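Local coordinates for protein Ves (PDB 5V00) that is a bicupin protein, HutD, involved in histidine utilization in Pseudomonas, although its exact molecular function is unknown, at residues R68-I73 with I113-L118; E33-A38 with W47-A52; G58-F63 with V104-I109. All coordinates share one frame; numbering follows the deposited sequence.

Contact 1: R68-I73 with I113-L118; sequences RVITVI and IRDFNL. With FMT (formic acid), chain I.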
loop_
_atom_site.group_PDB
_atom_site.type_symbol
_atom_site.label_atom_id
_atom_site.label_comp_id
_atom_site.label_asym_id
_atom_site.label_seq_id
_atom_site.Cartn_x
_atom_site.Cartn_y
_atom_site.Cartn_z
ATOM N N ARG B 68 -1.357 14.927 -15.454
ATOM C CA ARG B 68 -0.108 14.402 -14.913
ATOM C C ARG B 68 0.733 15.523 -14.329
ATOM O O ARG B 68 0.675 16.664 -14.808
ATOM C CB ARG B 68 0.706 13.708 -15.964
ATOM C CG ARG B 68 -0.021 12.527 -16.626
ATOM C CD ARG B 68 0.880 11.645 -17.425
ATOM N NE ARG B 68 1.986 11.075 -16.666
ATOM C CZ ARG B 68 2.901 10.240 -17.117
ATOM N NH1 ARG B 68 3.033 9.948 -18.450
ATOM N NH2 ARG B 68 3.787 9.824 -16.289
ATOM N N VAL B 69 1.443 15.209 -13.243
ATOM C CA VAL B 69 2.499 16.075 -12.776
ATOM C C VAL B 69 3.666 15.167 -12.474
ATOM O O VAL B 69 3.605 14.274 -11.597
ATOM C CB VAL B 69 2.125 16.921 -11.516
ATOM C CG1 VAL B 69 3.276 17.912 -11.206
ATOM C CG2 VAL B 69 0.804 17.641 -11.715
ATOM N N ILE B 70 4.810 15.421 -13.106
ATOM C CA ILE B 70 5.978 14.589 -12.913
ATOM C C ILE B 70 7.166 15.432 -12.418
ATOM O O ILE B 70 7.209 16.629 -12.650
ATOM C CB ILE B 70 6.377 13.793 -14.195
ATOM C CG1 ILE B 70 7.005 14.690 -15.240
ATOM C CG2 ILE B 70 5.159 13.061 -14.801
ATOM C CD1 ILE B 70 7.440 13.925 -16.459
ATOM N N THR B 71 8.070 14.814 -11.678
ATOM C CA THR B 71 9.212 15.470 -11.128
ATOM C C THR B 71 10.425 14.591 -11.150
ATOM O O THR B 71 10.419 13.462 -10.634
ATOM C CB THR B 71 9.002 15.914 -9.677
ATOM O OG1 THR B 71 7.788 16.604 -9.538
ATOM C CG2 THR B 71 10.128 16.797 -9.211
ATOM N N VAL B 72 11.545 15.034 -11.728
ATOM C CA VAL B 72 12.778 14.254 -11.630
ATOM C C VAL B 72 13.264 14.175 -10.208
ATOM O O VAL B 72 13.381 15.202 -9.551
ATOM C CB VAL B 72 13.938 14.870 -12.500
ATOM C CG1 VAL B 72 15.267 14.205 -12.205
ATOM C CG2 VAL B 72 13.525 14.803 -13.975
ATOM N N ILE B 73 13.502 12.962 -9.706
ATOM C CA ILE B 73 14.001 12.767 -8.370
ATOM C C ILE B 73 15.357 12.067 -8.240
ATOM O O ILE B 73 15.988 12.118 -7.161
ATOM C CB ILE B 73 12.987 12.094 -7.391
ATOM C CG1 ILE B 73 12.692 10.673 -7.862
ATOM C CG2 ILE B 73 11.716 12.915 -7.283
ATOM C CD1 ILE B 73 11.802 9.868 -6.966
ATOM N N ILE B 113 17.040 8.151 -15.463
ATOM C CA ILE B 113 16.398 9.100 -14.558
ATOM C C ILE B 113 15.335 8.325 -13.803
ATOM O O ILE B 113 14.706 7.381 -14.393
ATOM C CB ILE B 113 15.649 10.127 -15.433
ATOM C CG1 ILE B 113 16.660 10.970 -16.229
ATOM C CG2 ILE B 113 14.764 11.064 -14.667
ATOM C CD1 ILE B 113 17.713 11.562 -15.398
ATOM N N ARG B 114 15.082 8.791 -12.568
ATOM C CA ARG B 114 13.854 8.360 -11.868
ATOM C C ARG B 114 12.923 9.591 -11.678
ATOM O O ARG B 114 13.456 10.652 -11.321
ATOM C CB ARG B 114 14.195 7.731 -10.548
ATOM C CG ARG B 114 15.160 6.534 -10.635
ATOM C CD ARG B 114 15.316 5.811 -9.293
ATOM N NE ARG B 114 14.166 4.941 -9.095
ATOM C CZ ARG B 114 13.743 4.447 -7.912
ATOM N NH1 ARG B 114 14.299 4.791 -6.804
ATOM N NH2 ARG B 114 12.684 3.653 -7.869
ATOM N N ASP B 115 11.642 9.433 -11.930
ATOM C CA ASP B 115 10.625 10.483 -11.828
ATOM C C ASP B 115 9.568 10.128 -10.748
ATOM O O ASP B 115 9.146 8.933 -10.693
ATOM C CB ASP B 115 9.866 10.653 -13.047
ATOM C CG ASP B 115 10.659 11.445 -14.166
ATOM O OD1 ASP B 115 11.724 11.898 -13.822
ATOM O OD2 ASP B 115 10.146 11.447 -15.329
ATOM N N PHE B 116 9.184 11.116 -9.933
ATOM C CA PHE B 116 7.997 10.965 -9.038
ATOM C C PHE B 116 6.791 11.382 -9.799
ATOM O O PHE B 116 6.730 12.511 -10.323
ATOM C CB PHE B 116 8.228 11.804 -7.774
ATOM C CG PHE B 116 7.083 11.812 -6.847
ATOM C CD1 PHE B 116 6.682 10.649 -6.211
ATOM C CD2 PHE B 116 6.430 12.983 -6.586
ATOM C CE1 PHE B 116 5.622 10.711 -5.304
ATOM C CE2 PHE B 116 5.331 13.041 -5.699
ATOM C CZ PHE B 116 4.982 11.879 -4.998
ATOM N N ASN B 117 5.821 10.457 -9.980
ATOM C CA ASN B 117 4.663 10.651 -10.822
ATOM C C ASN B 117 3.341 10.732 -10.071
ATOM O O ASN B 117 3.002 9.771 -9.353
ATOM C CB ASN B 117 4.519 9.450 -11.767
ATOM C CG ASN B 117 5.542 9.457 -12.972
ATOM O OD1 ASN B 117 6.398 10.341 -13.111
ATOM N ND2 ASN B 117 5.428 8.441 -13.846
ATOM N N LEU B 118 2.618 11.831 -10.251
ATOM C CA LEU B 118 1.208 11.919 -9.899
ATOM C C LEU B 118 0.387 11.878 -11.147
ATOM O O LEU B 118 0.644 12.651 -12.115
ATOM C CB LEU B 118 0.908 13.208 -9.149
ATOM C CG LEU B 118 -0.490 13.599 -8.930
ATOM C CD1 LEU B 118 -1.167 12.569 -8.038
ATOM C CD2 LEU B 118 -0.602 14.962 -8.333
HETATM C C FMT I . 6.316 7.920 -17.927
HETATM O O1 FMT I . 6.385 8.522 -16.823
HETATM O O2 FMT I . 5.111 7.736 -18.520
HETATM O O HOH W 1 2.290 11.113 -13.870
HETATM O O HOH W 2 5.559 14.862 -9.488
#
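Arg68 lies alongside Asn117, both side chains pointing the same way across two antiparallel strands of the N-terminal cupin barrel. Their flat groups are turned 82° apart. Arg68 NH2 and Asn117 ND2 are both donors, so they do not bond each other; they share an acceptor instead. A formate, probably from the crystallisation liquor, takes Arg68 NH2 on O1 at 3.0 Å and Asn117 ND2 on the same O1 at 3.1 Å. Arg68 NH1 binds its O2. The Arg68 chain bends at chi3 (58°), which brings the guanidinium beside the Asn117 amide and the formate. Ile70 CG2 packs on Asn117 OD1 at 3.4 Å, on the formate face of the sheet. Asp115 and Val72 share this face, and Asp115 OD1 is buried against Val72 CG2 without a polar partner. The opposite face, with Val69, Thr71, Phe116 and Leu118, turns toward the second half of the bicupin. There Phe116 stacks on Phe148, and Thr71 OG1 is bonded by Trp131 NE1. Backbone bonds pair Val69 with Leu118 and Thr71 with Phe116. A water joins them: it donates to Val69 O and Phe116 O and accepts from Thr71 OG1 at 2.8 Å.

Contact 2: E33-A38 with W47-A52; sequences EITRDA and WRLSIA. With FMT (formic acid), chain F.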
loop_
_atom_site.group_PDB
_atom_site.type_symbol
_atom_site.label_atom_id
_atom_site.label_comp_id
_atom_site.label_asym_id
_atom_site.label_seq_id
_atom_site.Cartn_x
_atom_site.Cartn_y
_atom_site.Cartn_z
ATOM N N GLU B 33 4.825 1.219 -7.887
ATOM C CA GLU B 33 3.616 1.860 -7.478
ATOM C C GLU B 33 3.736 2.141 -5.980
ATOM O O GLU B 33 4.266 1.332 -5.208
ATOM C CB GLU B 33 2.407 0.909 -7.611
ATOM C CG GLU B 33 2.121 0.403 -9.020
ATOM C CD GLU B 33 1.834 1.493 -10.004
ATOM O OE1 GLU B 33 1.205 2.508 -9.616
ATOM O OE2 GLU B 33 2.097 1.303 -11.212
ATOM N N ILE B 34 3.319 3.341 -5.570
ATOM C CA ILE B 34 3.365 3.733 -4.144
ATOM C C ILE B 34 1.960 3.522 -3.550
ATOM O O ILE B 34 1.822 2.729 -2.582
ATOM C CB ILE B 34 3.807 5.188 -3.947
ATOM C CG1 ILE B 34 5.237 5.371 -4.469
ATOM C CG2 ILE B 34 3.796 5.568 -2.494
ATOM C CD1 ILE B 34 5.662 6.832 -4.514
ATOM N N THR B 35 0.979 4.207 -4.073
ATOM C CA THR B 35 -0.375 4.124 -3.598
ATOM C C THR B 35 -1.300 4.727 -4.631
ATOM O O THR B 35 -0.842 5.265 -5.658
ATOM C CB THR B 35 -0.474 4.803 -2.200
ATOM O OG1 THR B 35 -1.812 4.749 -1.714
ATOM C CG2 THR B 35 -0.150 6.367 -2.337
ATOM N N ARG B 36 -2.607 4.568 -4.439
ATOM C CA ARG B 36 -3.639 4.961 -5.374
ATOM C C ARG B 36 -4.963 4.969 -4.694
ATOM O O ARG B 36 -5.066 4.519 -3.558
ATOM C CB ARG B 36 -3.654 4.016 -6.578
ATOM C CG ARG B 36 -3.857 2.527 -6.191
ATOM C CD ARG B 36 -4.077 1.656 -7.414
ATOM N NE ARG B 36 -2.829 1.635 -8.197
ATOM C CZ ARG B 36 -2.664 0.978 -9.348
ATOM N NH1 ARG B 36 -3.669 0.248 -9.842
ATOM N NH2 ARG B 36 -1.484 1.032 -9.977
ATOM N N ASP B 37 -5.956 5.478 -5.366
ATOM C CA ASP B 37 -7.307 5.473 -4.839
ATOM C C ASP B 37 -7.863 4.047 -4.826
ATOM O O ASP B 37 -7.363 3.158 -5.489
ATOM C CB ASP B 37 -8.238 6.411 -5.585
ATOM C CG ASP B 37 -8.673 5.864 -6.908
ATOM O OD1 ASP B 37 -7.885 5.774 -7.872
ATOM O OD2 ASP B 37 -9.790 5.313 -7.011
ATOM N N ALA B 38 -8.949 4.001 -4.100
ATOM C CA ALA B 38 -9.585 2.772 -3.643
ATOM C C ALA B 38 -10.842 2.490 -4.407
ATOM O O ALA B 38 -11.662 1.726 -3.909
ATOM C CB ALA B 38 -9.950 2.959 -2.166
ATOM N N TRP B 47 -6.751 8.337 -9.033
ATOM C CA TRP B 47 -5.401 8.923 -8.877
ATOM C C TRP B 47 -4.425 7.857 -8.493
ATOM O O TRP B 47 -4.792 6.792 -7.931
ATOM C CB TRP B 47 -5.377 10.065 -7.860
ATOM C CG TRP B 47 -5.691 9.670 -6.452
ATOM C CD1 TRP B 47 -6.851 9.902 -5.809
ATOM C CD2 TRP B 47 -4.801 9.148 -5.473
ATOM N NE1 TRP B 47 -6.798 9.386 -4.546
ATOM C CE2 TRP B 47 -5.539 8.918 -4.331
ATOM C CE3 TRP B 47 -3.497 8.722 -5.501
ATOM C CZ2 TRP B 47 -4.941 8.405 -3.187
ATOM C CZ3 TRP B 47 -2.892 8.240 -4.345
ATOM C CH2 TRP B 47 -3.639 8.061 -3.234
ATOM N N ARG B 48 -3.161 8.034 -8.906
ATOM C CA ARG B 48 -2.161 7.085 -8.700
ATOM C C ARG B 48 -0.837 7.811 -8.460
ATOM O O ARG B 48 -0.567 8.792 -9.101
ATOM C CB ARG B 48 -2.043 6.093 -9.886
ATOM C CG ARG B 48 -3.263 5.208 -10.153
ATOM C CD ARG B 48 -3.118 4.180 -11.304
ATOM N NE ARG B 48 -4.387 3.438 -11.375
ATOM C CZ ARG B 48 -4.632 2.451 -12.230
ATOM N NH1 ARG B 48 -3.702 2.066 -13.098
ATOM N NH2 ARG B 48 -5.782 1.806 -12.191
ATOM N N LEU B 49 -0.047 7.303 -7.528
ATOM C CA LEU B 49 1.298 7.837 -7.225
ATOM C C LEU B 49 2.281 6.735 -7.489
ATOM O O LEU B 49 2.082 5.573 -7.041
ATOM C CB LEU B 49 1.379 8.248 -5.757
ATOM C CG LEU B 49 2.311 9.334 -5.401
ATOM C CD1 LEU B 49 1.884 10.642 -6.082
ATOM C CD2 LEU B 49 2.295 9.516 -3.865
ATOM N N SER B 50 3.411 7.044 -8.149
ATOM C CA SER B 50 4.404 6.041 -8.498
ATOM C C SER B 50 5.786 6.655 -8.705
ATOM O O SER B 50 5.909 7.854 -8.777
ATOM C CB SER B 50 3.986 5.272 -9.765
ATOM O OG SER B 50 3.889 6.115 -10.913
ATOM N N ILE B 51 6.774 5.817 -8.828
ATOM C CA ILE B 51 8.094 6.237 -9.264
ATOM C C ILE B 51 8.355 5.501 -10.596
ATOM O O ILE B 51 8.284 4.251 -10.665
ATOM C CB ILE B 51 9.136 5.914 -8.253
ATOM C CG1 ILE B 51 8.915 6.640 -6.931
ATOM C CG2 ILE B 51 10.529 6.370 -8.783
ATOM C CD1 ILE B 51 9.823 6.211 -5.805
ATOM N N ALA B 52 8.799 6.233 -11.614
ATOM C CA ALA B 52 9.105 5.659 -12.952
ATOM C C ALA B 52 10.576 5.731 -13.130
ATOM O O ALA B 52 11.177 6.767 -12.837
ATOM C CB ALA B 52 8.401 6.434 -14.032
HETATM C C FMT F . -2.446 -1.078 -12.688
HETATM O O1 FMT F . -3.368 -1.675 -12.073
HETATM O O2 FMT F . -1.178 -1.011 -12.203
HETATM O O HOH W 3 -6.408 3.745 -9.242
#
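The guanidinium of Arg36 lies flat on that of Arg48, with centres 3.8 Å apart and planes at 13°. Arg48 NE sits over the centre of the Arg36 group. Arg48 is modelled in two conformations, and this stack belongs to one of them. At the edge of Arg36, near its plane, are a formate and the carboxylate of Glu33. The Trp47 ring carries Asp37 CB and the Arg36 backbone on one face and Thr35 CG2 at its edge. All of this belongs to a beta hairpin in the first cupin barrel, with a classic beta bulge where Ile34 and Thr35 both face Leu49. Ile34 N donates to Leu49 O at 2.9 Å, while the bond from Thr35 N to the same oxygen is weak.

The two arginines carry like charge, and the acids around them probably ease the repulsion. Arg36 NH2 forms a salt bridge with Glu33 OE1 at 3.1 Å, approaching from above the carboxylate plane. Arg36 NH1 and NH2 also hold the two oxygens of the formate, which is probably from the crystallisation liquor. A second subunit packs Val20 on Arg36 and Met22 on Glu33, so this face lies near the dimer partner. In the same Arg48 conformation, a water links Arg48 NE to Asp37 OD1.

Asp37 closes the hairpin end. Its backbone lies over the Trp47 ring, and its CB is 3.8 Å from the centroid of the five-membered ring, a CH-pi contact. Its CG stands between the backbone N and the carbonyl carbon (chi1 76°), which lets Asp37 OD1 accept from Trp47 N at 3.0 Å. Gly46 N also donates to this oxygen. On the face of Thr35 and Leu49, away from the arginines, Ile34 and Ile51 both touch Phe148 of the second half, and Ile34 CD1 packs on Ile51 CG1 at 4.1 Å.

Contact 3: G58-F63 with V104-I109; sequences GGFSSF and VSCRLI. With FMT (formic acid), chain K.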
loop_
_atom_site.group_PDB
_atom_site.type_symbol
_atom_site.label_atom_id
_atom_site.label_comp_id
_atom_site.label_asym_id
_atom_site.label_seq_id
_atom_site.Cartn_x
_atom_site.Cartn_y
_atom_site.Cartn_z
ATOM N N GLY B 58 12.677 7.687 -25.454
ATOM C CA GLY B 58 11.554 7.277 -26.220
ATOM C C GLY B 58 10.264 7.910 -25.737
ATOM O O GLY B 58 10.250 8.791 -24.850
ATOM N N GLY B 59 9.176 7.419 -26.285
ATOM C CA GLY B 59 7.844 7.941 -26.106
ATOM C C GLY B 59 7.268 7.464 -24.780
ATOM O O GLY B 59 7.596 6.402 -24.290
ATOM N N PHE B 60 6.375 8.270 -24.219
ATOM C CA PHE B 60 5.604 7.864 -23.021
ATOM C C PHE B 60 4.281 7.356 -23.513
ATOM O O PHE B 60 3.702 7.888 -24.482
ATOM C CB PHE B 60 5.314 9.131 -22.164
ATOM C CG PHE B 60 6.488 9.597 -21.321
ATOM C CD1 PHE B 60 7.741 8.959 -21.354
ATOM C CD2 PHE B 60 6.318 10.688 -20.418
ATOM C CE1 PHE B 60 8.789 9.371 -20.575
ATOM C CE2 PHE B 60 7.402 11.077 -19.615
ATOM C CZ PHE B 60 8.607 10.422 -19.701
ATOM N N SER B 61 3.652 6.494 -22.721
ATOM C CA SER B 61 2.226 6.226 -22.941
ATOM C C SER B 61 1.382 7.418 -22.707
ATOM O O SER B 61 1.712 8.280 -21.901
ATOM C CB SER B 61 1.708 5.149 -21.954
ATOM O OG SER B 61 2.425 3.960 -22.052
ATOM N N SER B 62 0.249 7.424 -23.347
ATOM C CA SER B 62 -0.800 8.401 -23.115
ATOM C C SER B 62 -1.871 7.898 -22.153
ATOM O O SER B 62 -2.093 6.704 -21.984
ATOM C CB SER B 62 -1.447 8.855 -24.416
ATOM O OG SER B 62 -0.529 9.704 -25.106
ATOM N N PHE B 63 -2.531 8.862 -21.540
ATOM C CA PHE B 63 -3.547 8.603 -20.512
ATOM C C PHE B 63 -4.572 9.621 -20.747
ATOM O O PHE B 63 -4.746 10.630 -20.027
ATOM C CB PHE B 63 -2.986 8.700 -19.087
ATOM C CG PHE B 63 -1.971 7.688 -18.752
ATOM C CD1 PHE B 63 -0.613 7.931 -18.948
ATOM C CD2 PHE B 63 -2.335 6.474 -18.117
ATOM C CE1 PHE B 63 0.321 6.998 -18.577
ATOM C CE2 PHE B 63 -1.405 5.557 -17.759
ATOM C CZ PHE B 63 -0.062 5.793 -17.988
ATOM N N VAL B 104 3.952 12.626 -25.843
ATOM C CA VAL B 104 5.139 13.061 -25.097
ATOM C C VAL B 104 6.223 12.137 -25.321
ATOM O O VAL B 104 6.025 10.923 -25.294
ATOM C CB VAL B 104 4.859 13.224 -23.544
ATOM C CG1 VAL B 104 6.134 13.509 -22.786
ATOM C CG2 VAL B 104 3.798 14.245 -23.335
ATOM N N SER B 105 7.455 12.655 -25.546
ATOM C CA SER B 105 8.570 11.809 -25.583
ATOM C C SER B 105 9.696 12.428 -24.789
ATOM O O SER B 105 9.762 13.642 -24.618
ATOM C CB SER B 105 8.990 11.474 -27.070
ATOM O OG SER B 105 9.423 12.636 -27.643
ATOM N N CYS B 106 10.538 11.583 -24.318
ATOM C CA CYS B 106 11.637 11.914 -23.468
ATOM C C CYS B 106 12.984 11.603 -24.107
ATOM O O CYS B 106 13.168 10.490 -24.648
ATOM C CB CYS B 106 11.512 11.023 -22.222
ATOM S SG CYS B 106 12.706 11.202 -20.967
ATOM N N ARG B 107 13.936 12.525 -23.989
ATOM C CA ARG B 107 15.306 12.329 -24.396
ATOM C C ARG B 107 16.231 12.416 -23.248
ATOM O O ARG B 107 16.298 13.443 -22.510
ATOM C CB ARG B 107 15.705 13.362 -25.555
ATOM C CG ARG B 107 17.097 13.148 -26.075
ATOM C CD ARG B 107 17.346 14.041 -27.304
ATOM N NE ARG B 107 17.171 15.467 -27.063
ATOM C CZ ARG B 107 18.151 16.309 -26.644
ATOM N NH1 ARG B 107 19.401 15.867 -26.401
ATOM N NH2 ARG B 107 17.874 17.583 -26.442
ATOM N N LEU B 108 16.863 11.306 -22.931
ATOM C CA LEU B 108 17.808 11.239 -21.888
ATOM C C LEU B 108 19.093 11.911 -22.411
ATOM O O LEU B 108 19.339 11.899 -23.650
ATOM C CB LEU B 108 18.057 9.783 -21.392
ATOM C CG LEU B 108 16.793 9.034 -20.973
ATOM C CD1 LEU B 108 17.219 7.679 -20.485
ATOM C CD2 LEU B 108 16.072 9.794 -19.862
ATOM N N ILE B 109 19.739 12.670 -21.568
ATOM C CA ILE B 109 20.972 13.462 -21.879
ATOM C C ILE B 109 22.084 12.884 -21.047
ATOM O O ILE B 109 23.138 12.589 -21.576
ATOM C CB ILE B 109 20.936 14.950 -21.465
ATOM C CG1 ILE B 109 19.724 15.664 -22.003
ATOM C CG2 ILE B 109 22.222 15.649 -21.924
ATOM C CD1 ILE B 109 19.543 15.414 -23.472
HETATM C C FMT K . 6.280 14.255 -28.651
HETATM O O1 FMT K . 7.256 13.642 -29.135
HETATM O O2 FMT K . 5.688 15.316 -29.216
HETATM O O HOH W 4 2.414 10.451 -24.766
#
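Gly58 and Cys106 form an antiparallel hydrogen-bonded pair, with Gly58 N donating to Cys106 O at 3.0 Å and Cys106 N returning a bond to Gly58 O, and the ladder ends with Phe60 N bonded to Val104 O at 2.9 Å.

Phe60 carries the side-chain contact. Its CG is anti to the carbonyl carbon (chi1 -79°), which turns the ring toward Val104 and Cys106. Phe60 CD2 meets Val104 CG1 at 3.7 Å, and Phe60 CE1 meets Cys106 CB at 3.6 Å. Both carbons approach the ring obliquely. Cys106 SG makes an oblique sulfur-aromatic contact, 5.3 Å from the centroid of the Phe60 ring.

Strand 58-59 is the edge of a four-stranded antiparallel sheet of the first cupin domain. Strand 104-108 lies between it and strand 78-82, whose Leu80 touches Val104 and Cys106. Phe60 spans to the other sheet of this domain, where it packs on Ile54 and Arg68. An alanine in place of Phe60 would probably open a gap beside Val104 CG1 and Cys106 CB and take away one of the two phenylalanines beside the Arg68 guanidinium.

Gly58 has phi 155°. With its backbone torsions any side chain would collide with the preceding carbonyl oxygen, and glycine avoids this. Gly59 and Ser105 form the next pair, a non-hydrogen-bonded one.

Ser105 projects from the other face of the sheet. Its OG donates to O1 of a formate at 2.8 Å, and Gly84 N also binds this formate, which is probably from the crystallisation liquor. Beyond Phe60, a water bridges the two segments. It donates to Phe60 O and accepts from Val104 N at 2.9 Å.

Contacts 1 and 2 lie side by side in one antiparallel sheet, their centres 12 Å apart. Strand 47-54 pairs with strand 113-120: Asn117 N is 2.9 Å from Ser50 O, and Asp115 N is 2.9 Å from Ala52 O, both probable hydrogen bonds. Phe116 CZ packs on Leu49 CD1 at 3.5 Å. Contact 3 belongs to the facing sheet, 12 Å from contact 1 between centres. Arg68 joins them, its NH1 lying 3.9 Å from Phe60 CD2. The formate between Arg68 and Asn117 may mark a pocket there. Contacts 2 and 3 do not touch; their nearest atoms are about 6 Å apart. Along the chain contacts 1 and 3 interleave, while contact 2 closes first.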